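Local coordinates for protein Uly1 (PDB 7DRQ) that probably degrades the algal polysaccharide ulvan, as a calcium-binding lyase of polysaccharide lyase family 24 from a marine bacterium, at residues K54-K57 with N58-F61; R78-T81 with L82-K85; V104-T107 with H108-I111; A114-K118 with D119-H123. All blocks are in the same frame, centred on the assembly; numbering follows the deposited sequence.

Contact 1: residues K54-K57 with N58-F61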
loop_
_atom_site.group_PDB
_atom_site.type_symbol
_atom_site.label_atom_id
_atom_site.label_comp_id
_atom_site.label_asym_id
_atom_site.label_seq_id
_atom_site.Cartn_x
_atom_site.Cartn_y
_atom_site.Cartn_z
ATOM N N LYS A 54 -2.792 -5.788 -9.864
ATOM C CA LYS A 54 -4.186 -6.194 -9.747
ATOM C C LYS A 54 -4.489 -7.228 -10.819
ATOM O O LYS A 54 -3.840 -7.263 -11.870
ATOM C CB LYS A 54 -5.161 -5.017 -9.911
ATOM C CG LYS A 54 -5.094 -3.980 -8.806
ATOM C CD LYS A 54 -5.506 -4.591 -7.478
ATOM C CE LYS A 54 -4.973 -3.742 -6.329
ATOM N NZ LYS A 54 -5.536 -2.335 -6.402
ATOM N N VAL A 55 -5.486 -8.063 -10.546
ATOM C CA VAL A 55 -5.962 -9.061 -11.497
ATOM C C VAL A 55 -7.438 -8.813 -11.759
ATOM O O VAL A 55 -8.230 -8.684 -10.818
ATOM C CB VAL A 55 -5.719 -10.496 -10.995
ATOM C CG1 VAL A 55 -6.154 -11.508 -12.060
ATOM C CG2 VAL A 55 -4.243 -10.690 -10.695
ATOM N N TYR A 56 -7.798 -8.729 -13.040
ATOM C CA TYR A 56 -9.178 -8.543 -13.478
ATOM C C TYR A 56 -9.427 -9.500 -14.633
ATOM O O TYR A 56 -8.787 -9.374 -15.683
ATOM C CB TYR A 56 -9.445 -7.099 -13.919
ATOM C CG TYR A 56 -10.752 -6.960 -14.665
ATOM C CD1 TYR A 56 -11.966 -7.065 -13.997
ATOM C CD2 TYR A 56 -10.777 -6.750 -16.041
ATOM C CE1 TYR A 56 -13.169 -6.958 -14.680
ATOM C CE2 TYR A 56 -11.966 -6.637 -16.723
ATOM C CZ TYR A 56 -13.161 -6.744 -16.040
ATOM O OH TYR A 56 -14.347 -6.640 -16.725
ATOM N N LYS A 57 -10.348 -10.448 -14.439
ATOM C CA LYS A 57 -10.578 -11.513 -15.411
ATOM C C LYS A 57 -9.246 -12.159 -15.790
ATOM O O LYS A 57 -8.527 -12.658 -14.914
ATOM C CB LYS A 57 -11.316 -10.968 -16.640
ATOM C CG LYS A 57 -12.707 -10.435 -16.311
ATOM C CD LYS A 57 -13.481 -10.048 -17.560
ATOM C CE LYS A 57 -14.966 -9.883 -17.255
ATOM N NZ LYS A 57 -15.460 -10.947 -16.331
ATOM N N ASN A 58 -8.888 -12.124 -17.072
ATOM C CA ASN A 58 -7.660 -12.753 -17.552
ATOM C C ASN A 58 -6.499 -11.774 -17.711
ATOM O O ASN A 58 -5.557 -12.053 -18.463
ATOM C CB ASN A 58 -7.921 -13.476 -18.878
ATOM C CG ASN A 58 -8.527 -12.567 -19.932
ATOM O OD1 ASN A 58 -9.696 -12.200 -19.849
ATOM N ND2 ASN A 58 -7.728 -12.198 -20.934
ATOM N N TYR A 59 -6.501 -10.671 -16.980
ATOM C CA TYR A 59 -5.478 -9.647 -17.145
ATOM C C TYR A 59 -4.807 -9.372 -15.812
ATOM O O TYR A 59 -5.489 -9.196 -14.796
ATOM C CB TYR A 59 -6.080 -8.357 -17.698
ATOM C CG TYR A 59 -6.813 -8.526 -19.000
ATOM C CD1 TYR A 59 -6.125 -8.655 -20.200
ATOM C CD2 TYR A 59 -8.206 -8.536 -19.032
ATOM C CE1 TYR A 59 -6.819 -8.798 -21.410
ATOM C CE2 TYR A 59 -8.898 -8.677 -20.216
ATOM C CZ TYR A 59 -8.206 -8.807 -21.398
ATOM O OH TYR A 59 -8.912 -8.945 -22.574
ATOM N N VAL A 60 -3.478 -9.326 -15.815
ATOM C CA VAL A 60 -2.711 -8.894 -14.652
ATOM C C VAL A 60 -2.146 -7.519 -14.965
ATOM O O VAL A 60 -1.344 -7.373 -15.897
ATOM C CB VAL A 60 -1.577 -9.878 -14.316
ATOM C CG1 VAL A 60 -0.914 -9.468 -13.002
ATOM C CG2 VAL A 60 -2.123 -11.289 -14.218
ATOM N N PHE A 61 -2.546 -6.515 -14.187
ATOM C CA PHE A 61 -2.067 -5.153 -14.359
ATOM C C PHE A 61 -0.964 -4.875 -13.346
ATOM O O PHE A 61 -1.142 -5.128 -12.150
ATOM C CB PHE A 61 -3.215 -4.158 -14.182
ATOM C CG PHE A 61 -4.255 -4.240 -15.269
ATOM C CD1 PHE A 61 -5.295 -5.154 -15.183
ATOM C CD2 PHE A 61 -4.188 -3.406 -16.376
ATOM C CE1 PHE A 61 -6.248 -5.233 -16.175
ATOM C CE2 PHE A 61 -5.146 -3.476 -17.373
ATOM C CZ PHE A 61 -6.175 -4.393 -17.274
#
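K54 with F61 and Y56 with Y59 are the hydrogen-bonded pairs of a tight antiparallel hairpin, V55 and V60 the non-hydrogen-bonded pair between them, and the two strand segments run at 155° to each other. F61 N reaches K54 O at 2.8 Å, and Y56 N meets Y59 O at 2.9 Å. The last bond, from Y59 N to Y56 O at 2.9 Å, is more bent, its donor standing 42° out of the carbonyl plane where the chain turns back. K57 and N58 form the corners of the turn, K57 with a positive phi. On one face of the sheet V55 and V60 bring their CG2 methyls to 4.2 Å, and H450 and H452 of strand 444-452 pack on V55. The other face carries Y56, Y59 and F61 as well as K54. Y56 CD2 lies 4.3 Å from Y59 CD2. Y56 CB lies 4.3 Å from F61 CE1. K57 CG, anti to its own carbonyl carbon (chi1 -63°), sits over the centre of the Y56 ring, 3.7 Å above its plane. N58 ND2, whose bonding partner is N80, stands above the Y59 ring, toward its rim. The polar ends are held by neighbours: Y56 OH by E120, and K54 NZ by a salt bridge to D51 and by the carbonyl of V113. This is a two-residue beta hairpin closed by a type II' turn; it joins strands 53-56 and 59-65 of a four-stranded antiparallel sheet, as in a beta-propeller blade.

Contact 2: residues R78-T81 with L82-K85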
loop_
_atom_site.group_PDB
_atom_site.type_symbol
_atom_site.label_atom_id
_atom_site.label_comp_id
_atom_site.label_asym_id
_atom_site.label_seq_id
_atom_site.Cartn_x
_atom_site.Cartn_y
_atom_site.Cartn_z
ATOM N N ARG A 78 0.236 -4.824 -18.860
ATOM C CA ARG A 78 -0.885 -5.743 -18.751
ATOM C C ARG A 78 -0.462 -7.080 -19.332
ATOM O O ARG A 78 -0.104 -7.153 -20.509
ATOM C CB ARG A 78 -2.120 -5.207 -19.482
ATOM C CG ARG A 78 -3.355 -6.087 -19.288
ATOM C CD ARG A 78 -4.519 -5.607 -20.154
ATOM N NE ARG A 78 -4.250 -5.849 -21.572
ATOM C CZ ARG A 78 -5.076 -5.526 -22.563
ATOM N NH1 ARG A 78 -6.256 -4.951 -22.301
ATOM N NH2 ARG A 78 -4.729 -5.778 -23.824
ATOM N N TYR A 79 -0.488 -8.119 -18.503
ATOM C CA TYR A 79 -0.201 -9.488 -18.918
ATOM C C TYR A 79 -1.514 -10.240 -19.109
ATOM O O TYR A 79 -2.389 -10.208 -18.237
ATOM C CB TYR A 79 0.679 -10.190 -17.876
ATOM C CG TYR A 79 0.779 -11.681 -18.077
ATOM C CD1 TYR A 79 1.613 -12.210 -19.052
ATOM C CD2 TYR A 79 0.031 -12.561 -17.306
ATOM C CE1 TYR A 79 1.704 -13.578 -19.255
ATOM C CE2 TYR A 79 0.123 -13.949 -17.503
ATOM C CZ TYR A 79 0.960 -14.441 -18.481
ATOM O OH TYR A 79 1.043 -15.812 -18.680
ATOM N N ASN A 80 -1.648 -10.922 -20.247
ATOM C CA ASN A 80 -2.851 -11.681 -20.561
ATOM C C ASN A 80 -2.577 -13.136 -20.202
ATOM O O ASN A 80 -1.737 -13.786 -20.831
ATOM C CB ASN A 80 -3.230 -11.523 -22.037
ATOM C CG ASN A 80 -4.580 -12.148 -22.371
ATOM O OD1 ASN A 80 -4.997 -13.134 -21.761
ATOM N ND2 ASN A 80 -5.263 -11.582 -23.360
ATOM N N THR A 81 -3.271 -13.637 -19.177
ATOM C CA THR A 81 -3.048 -15.003 -18.719
ATOM C C THR A 81 -3.491 -16.038 -19.745
ATOM O O THR A 81 -3.078 -17.199 -19.650
ATOM C CB THR A 81 -3.793 -15.258 -17.409
ATOM O OG1 THR A 81 -5.211 -15.141 -17.625
ATOM C CG2 THR A 81 -3.357 -14.256 -16.331
ATOM N N LEU A 82 -4.342 -15.651 -20.698
ATOM C CA LEU A 82 -4.819 -16.594 -21.707
ATOM C C LEU A 82 -3.859 -16.731 -22.879
ATOM O O LEU A 82 -3.758 -17.812 -23.471
ATOM C CB LEU A 82 -6.186 -16.161 -22.230
ATOM C CG LEU A 82 -7.307 -16.073 -21.199
ATOM C CD1 LEU A 82 -8.559 -15.483 -21.837
ATOM C CD2 LEU A 82 -7.579 -17.428 -20.557
ATOM N N THR A 83 -3.160 -15.660 -23.241
ATOM C CA THR A 83 -2.244 -15.695 -24.371
ATOM C C THR A 83 -0.782 -15.749 -23.960
ATOM O O THR A 83 0.064 -16.087 -24.793
ATOM C CB THR A 83 -2.466 -14.473 -25.264
ATOM O OG1 THR A 83 -2.135 -13.288 -24.522
ATOM C CG2 THR A 83 -3.925 -14.393 -25.704
ATOM N N GLY A 84 -0.457 -15.416 -22.707
ATOM C CA GLY A 84 0.933 -15.315 -22.314
ATOM C C GLY A 84 1.637 -14.064 -22.790
ATOM O O GLY A 84 2.849 -13.943 -22.587
ATOM N N LYS A 85 0.918 -13.118 -23.388
ATOM C CA LYS A 85 1.525 -11.915 -23.946
ATOM C C LYS A 85 1.317 -10.717 -23.027
ATOM O O LYS A 85 0.365 -10.673 -22.246
ATOM C CB LYS A 85 0.957 -11.601 -25.330
ATOM C CG LYS A 85 0.935 -12.828 -26.242
ATOM C CD LYS A 85 2.210 -12.952 -27.063
ATOM C CE LYS A 85 2.417 -14.382 -27.569
ATOM N NZ LYS A 85 2.987 -15.295 -26.521
#
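N80 and K85 close the loop through the backbone, N80 N reaching K85 O at 2.8 Å in a nearly straight bond. N80 O in turn takes G84 N at 2.8 Å, with T83 N adding a weak bond. The side chain of N80 supplies the second set of bonds: its CG, anti to the backbone N (chi1 -172°), carries OD1 to L82 N at 2.8 Å, the donor tilted 23° from the amide's carbonyl plane, as in an Asx turn. With a leucine in place of N80, L82 N and N58 ND2 of the adjacent hairpin would probably both lose this acceptor, and the start of the loop would be freer to shift. The four residues T81 to G84 thus link strands 73-80 and 86-91 as a hairpin loop: three residues in right-handed helical conformation, then G84 in the left-handed one, a backbone in which any side chain would collide with the T83 carbonyl oxygen. T83 makes an ST turn, its OG1 accepting from K85 N at 3.3 Å; the same OG1 presses on N80 CB at 3.2 Å, the two side chains crossing at about a right angle. Packing on the other side of the loop comes from Y79, whose ring lies against L474 and I476 of strand 469-478. Its CE1 edge approaches G84 O at 3.5 Å, and its OH lies 3.7 Å from G84 CA.

Contact 3: residues V104-T107 with H108-I111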
loop_
_atom_site.group_PDB
_atom_site.type_symbol
_atom_site.label_atom_id
_atom_site.label_comp_id
_atom_site.label_asym_id
_atom_site.label_seq_id
_atom_site.Cartn_x
_atom_site.Cartn_y
_atom_site.Cartn_z
ATOM N N VAL A 104 16.729 12.131 -5.952
ATOM C CA VAL A 104 16.623 11.435 -4.674
ATOM C C VAL A 104 15.361 10.587 -4.712
ATOM O O VAL A 104 14.245 11.119 -4.667
ATOM C CB VAL A 104 16.600 12.397 -3.478
ATOM C CG1 VAL A 104 16.493 11.590 -2.186
ATOM C CG2 VAL A 104 17.849 13.260 -3.467
ATOM N N GLY A 105 15.539 9.270 -4.749
ATOM C CA GLY A 105 14.400 8.372 -4.886
ATOM C C GLY A 105 13.525 8.362 -3.643
ATOM O O GLY A 105 14.006 8.438 -2.509
ATOM N N GLU A 106 12.219 8.239 -3.860
ATOM C CA GLU A 106 11.236 8.459 -2.801
ATOM C C GLU A 106 10.220 7.311 -2.847
ATOM O O GLU A 106 9.277 7.334 -3.640
ATOM C CB GLU A 106 10.614 9.850 -2.996
ATOM C CG GLU A 106 9.300 10.181 -2.337
ATOM C CD GLU A 106 9.273 10.055 -0.825
ATOM O OE1 GLU A 106 9.365 8.917 -0.346
ATOM O OE2 GLU A 106 9.077 11.080 -0.117
ATOM N N THR A 107 10.419 6.286 -2.005
ATOM C CA THR A 107 9.589 5.086 -2.100
ATOM C C THR A 107 8.184 5.265 -1.530
ATOM O O THR A 107 7.381 4.334 -1.642
ATOM C CB THR A 107 10.269 3.878 -1.428
ATOM O OG1 THR A 107 10.750 4.231 -0.123
ATOM C CG2 THR A 107 11.437 3.358 -2.293
ATOM N N HIS A 108 7.849 6.416 -0.928
ATOM C CA HIS A 108 6.439 6.669 -0.652
ATOM C C HIS A 108 5.646 6.770 -1.942
ATOM O O HIS A 108 4.441 6.490 -1.959
ATOM C CB HIS A 108 6.238 7.972 0.128
ATOM C CG HIS A 108 6.740 7.923 1.537
ATOM N ND1 HIS A 108 8.052 8.199 1.868
ATOM C CD2 HIS A 108 6.105 7.651 2.701
ATOM C CE1 HIS A 108 8.202 8.084 3.177
ATOM N NE2 HIS A 108 7.034 7.761 3.706
ATOM N N ASN A 109 6.294 7.215 -3.012
ATOM C CA ASN A 109 5.618 7.752 -4.190
ATOM C C ASN A 109 5.292 6.665 -5.200
ATOM O O ASN A 109 5.645 6.753 -6.374
ATOM C CB ASN A 109 6.483 8.836 -4.820
ATOM C CG ASN A 109 6.518 10.099 -3.993
ATOM O OD1 ASN A 109 6.328 10.061 -2.776
ATOM N ND2 ASN A 109 6.788 11.228 -4.648
ATOM N N THR A 110 4.597 5.637 -4.740
ATOM C CA THR A 110 4.284 4.479 -5.564
ATOM C C THR A 110 3.220 4.810 -6.615
ATOM O O THR A 110 2.588 5.868 -6.605
ATOM C CB THR A 110 3.812 3.330 -4.677
ATOM O OG1 THR A 110 2.685 3.781 -3.896
ATOM C CG2 THR A 110 4.924 2.891 -3.766
ATOM N N ILE A 111 3.030 3.866 -7.534
ATOM C CA ILE A 111 1.981 3.924 -8.547
ATOM C C ILE A 111 0.953 2.857 -8.209
ATOM O O ILE A 111 1.215 1.659 -8.382
ATOM C CB ILE A 111 2.530 3.697 -9.959
ATOM C CG1 ILE A 111 3.761 4.571 -10.237
ATOM C CG2 ILE A 111 1.409 3.914 -10.991
ATOM C CD1 ILE A 111 4.709 3.923 -11.279
#
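E106 OE1 receives two N-H groups of H108, ND1 at 2.7 Å and the backbone N at 3.0 Å, both from the same face of the carboxylate. ND1 arrives on the syn side, with OE1 in the plane of the imidazole, whereas the backbone N comes from above the carboxylate plane; ring and carboxylate stand 85° apart. The frame for this is a type I beta turn from E106 to N109, in the loop that leads from strand 104-105 to strand 111-115, and its closing bond joins N109 N to E106 O at 3.1 Å. The bend at chi2 of E106 (58°) folds the carboxylate back over the turn. The ND1 bond restrains the rotation of the H108 ring, while the backbone N-H ties E106 OE1 to the turn. N109 packs tightly on the same side chain: its OD1 is 3.0 Å from E106 CG, with amide and carboxylate planes only 16° apart.

A second shell sets these groups. H129 ND1 bonds to E106 OE2, and the H129 ring stacks on H108, helping to fix its rotation; H108 also meets Y42 edge-to-face. D127 and Y131 hold N109 ND2, orienting the amide. The turn lies about 12 Å from the centre of the molecule, and the side chain of N109 is about 11 Å from that of K185, a calcium ligand. N109, the last residue of the beta turn, is also the centre of an inverse gamma turn, with a weak bond of 2.9 Å from T110 N to H108 O, and T110 CG2 rests 3.6 Å from T107 O.

Contact 4: residues A114-K118 with D119-H123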
loop_
_atom_site.group_PDB
_atom_site.type_symbol
_atom_site.label_atom_id
_atom_site.label_comp_id
_atom_site.label_asym_id
_atom_site.label_seq_id
_atom_site.Cartn_x
_atom_site.Cartn_y
_atom_site.Cartn_z
ATOM N N ALA A 114 -5.938 0.283 -10.244
ATOM C CA ALA A 114 -7.167 -0.468 -10.035
ATOM C C ALA A 114 -7.963 -0.537 -11.331
ATOM O O ALA A 114 -7.880 0.356 -12.181
ATOM C CB ALA A 114 -8.051 0.160 -8.948
ATOM N N ILE A 115 -8.751 -1.602 -11.456
ATOM C CA ILE A 115 -9.759 -1.754 -12.507
ATOM C C ILE A 115 -11.137 -1.688 -11.856
ATOM O O ILE A 115 -11.361 -2.314 -10.816
ATOM C CB ILE A 115 -9.577 -3.089 -13.256
ATOM C CG1 ILE A 115 -8.125 -3.286 -13.702
ATOM C CG2 ILE A 115 -10.542 -3.175 -14.436
ATOM C CD1 ILE A 115 -7.636 -2.243 -14.656
ATOM N N SER A 116 -12.061 -0.920 -12.448
ATOM C CA SER A 116 -13.471 -1.060 -12.072
ATOM C C SER A 116 -14.051 -2.286 -12.759
ATOM O O SER A 116 -14.072 -2.338 -13.990
ATOM C CB SER A 116 -14.299 0.148 -12.472
ATOM O OG SER A 116 -15.690 -0.154 -12.269
ATOM N N PRO A 117 -14.546 -3.274 -12.020
ATOM C CA PRO A 117 -15.185 -4.421 -12.680
ATOM C C PRO A 117 -16.528 -4.064 -13.302
ATOM O O PRO A 117 -17.084 -4.886 -14.036
ATOM C CB PRO A 117 -15.338 -5.444 -11.543
ATOM C CG PRO A 117 -14.476 -4.917 -10.415
ATOM C CD PRO A 117 -14.516 -3.430 -10.560
ATOM N N LYS A 118 -17.046 -2.861 -13.044
ATOM C CA LYS A 118 -18.322 -2.456 -13.621
ATOM C C LYS A 118 -18.145 -1.914 -15.035
ATOM O O LYS A 118 -18.680 -2.481 -15.992
ATOM C CB LYS A 118 -19.007 -1.440 -12.709
ATOM C CG LYS A 118 -19.572 -2.093 -11.456
ATOM C CD LYS A 118 -19.995 -1.062 -10.424
ATOM C CE LYS A 118 -20.877 -1.687 -9.362
ATOM N NZ LYS A 118 -21.179 -3.109 -9.676
ATOM N N ASP A 119 -17.369 -0.843 -15.205
ATOM C CA ASP A 119 -17.226 -0.238 -16.526
ATOM C C ASP A 119 -15.845 -0.441 -17.137
ATOM O O ASP A 119 -15.546 0.163 -18.172
ATOM C CB ASP A 119 -17.576 1.257 -16.482
ATOM C CG ASP A 119 -16.626 2.075 -15.613
ATOM O OD1 ASP A 119 -15.636 1.524 -15.079
ATOM O OD2 ASP A 119 -16.876 3.289 -15.472
ATOM N N GLU A 120 -14.996 -1.265 -16.518
ATOM C CA GLU A 120 -13.669 -1.604 -17.045
ATOM C C GLU A 120 -12.770 -0.378 -17.232
ATOM O O GLU A 120 -11.834 -0.395 -18.043
ATOM C CB GLU A 120 -13.777 -2.398 -18.353
ATOM C CG GLU A 120 -14.263 -3.821 -18.123
ATOM C CD GLU A 120 -14.113 -4.717 -19.345
ATOM O OE1 GLU A 120 -13.976 -4.192 -20.473
ATOM O OE2 GLU A 120 -14.125 -5.954 -19.172
ATOM N N THR A 121 -13.023 0.692 -16.474
ATOM C CA THR A 121 -12.069 1.794 -16.444
ATOM C C THR A 121 -10.830 1.393 -15.651
ATOM O O THR A 121 -10.886 0.560 -14.740
ATOM C CB THR A 121 -12.679 3.040 -15.815
ATOM O OG1 THR A 121 -13.296 2.675 -14.582
ATOM C CG2 THR A 121 -13.711 3.704 -16.756
ATOM N N ILE A 122 -9.702 1.989 -16.021
ATOM C CA ILE A 122 -8.429 1.798 -15.345
ATOM C C ILE A 122 -8.118 3.069 -14.574
ATOM O O ILE A 122 -8.283 4.172 -15.102
ATOM C CB ILE A 122 -7.303 1.506 -16.350
ATOM C CG1 ILE A 122 -7.696 0.338 -17.264
ATOM C CG2 ILE A 122 -5.959 1.273 -15.618
ATOM C CD1 ILE A 122 -6.820 0.221 -18.504
ATOM N N HIS A 123 -7.656 2.913 -13.340
ATOM C CA HIS A 123 -7.343 4.052 -12.481
ATOM C C HIS A 123 -5.917 3.951 -11.971
ATOM O O HIS A 123 -5.493 2.882 -11.518
ATOM C CB HIS A 123 -8.338 4.117 -11.331
ATOM C CG HIS A 123 -9.750 4.125 -11.808
ATOM N ND1 HIS A 123 -10.434 5.294 -12.062
ATOM C CD2 HIS A 123 -10.576 3.116 -12.173
ATOM C CE1 HIS A 123 -11.636 5.005 -12.525
ATOM N NE2 HIS A 123 -11.753 3.691 -12.596
#
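H123, T121 and D119 form a relay of side-chain hydrogen bonds inside a hairpin end, and S116 CB rests beside it, 3.2 Å from D119 OD1. H123 NE2 donates to T121 OG1 at 2.7 Å, and T121 OG1 donates onward to D119 OD1, also at 2.7 Å. D119 CG lies between the backbone N and the carbonyl carbon (chi1 64°), which turns OD1 in over the loop, where it takes T121 N as well, at 3.1 Å, in an Asx turn. The two T121 donors come from the same face of the carboxylate, the hydroxyl on the syn side and the N-H from above the plane. Were D119 a leucine, the T121 hydroxyl and N-H would probably lose their shared acceptor, and Y233 OH its partner at OD2. S116 OG forms an ST turn by accepting from K118 N at 3.1 Å.

The backbone frame is antiparallel, H123 N bonding to A114 O at 2.8 Å. Residues S116 to T121 connect the strands; S116 N bonds to T121 O at 3.0 Å, just before the chain runs through the four residues P117 to E120, with E120 in the left-handed helical conformation. On one face I115 CD1 runs alongside I122, 3.7 Å from its CG1; the opposite face, with A114 and H123, packs on F206 and L214 of the neighbouring sheet. Y150 holds H123 ND1 from its own sheet's outer strand. Because the T121 hydroxyl gives its proton to a carboxylate, its oxygen is probably polarised into a better acceptor for H123 NE2.

Overall arrangement
In chain order, contacts 1 and 2 are successive hairpin turns of one four-stranded antiparallel sheet, contact 3 is the loop that leaves strand 104-105, and contact 4 closes the first hairpin of the next sheet. Contacts 1 and 2 lie about 9 Å apart between centres, joined by backbone bonds such as V60 N to Y79 O across adjacent strands. Contact 4 lies about 11 Å from contact 1, centre to centre, and the two sheets meet there through F61, Y56 and I115. Contact 3 lies nearer the centre of the molecule, its own centre about 24 Å from those of contacts 1 and 4. Such neighbouring antiparallel sheets are consistent with blades of a beta-propeller, as the BNR family suggests.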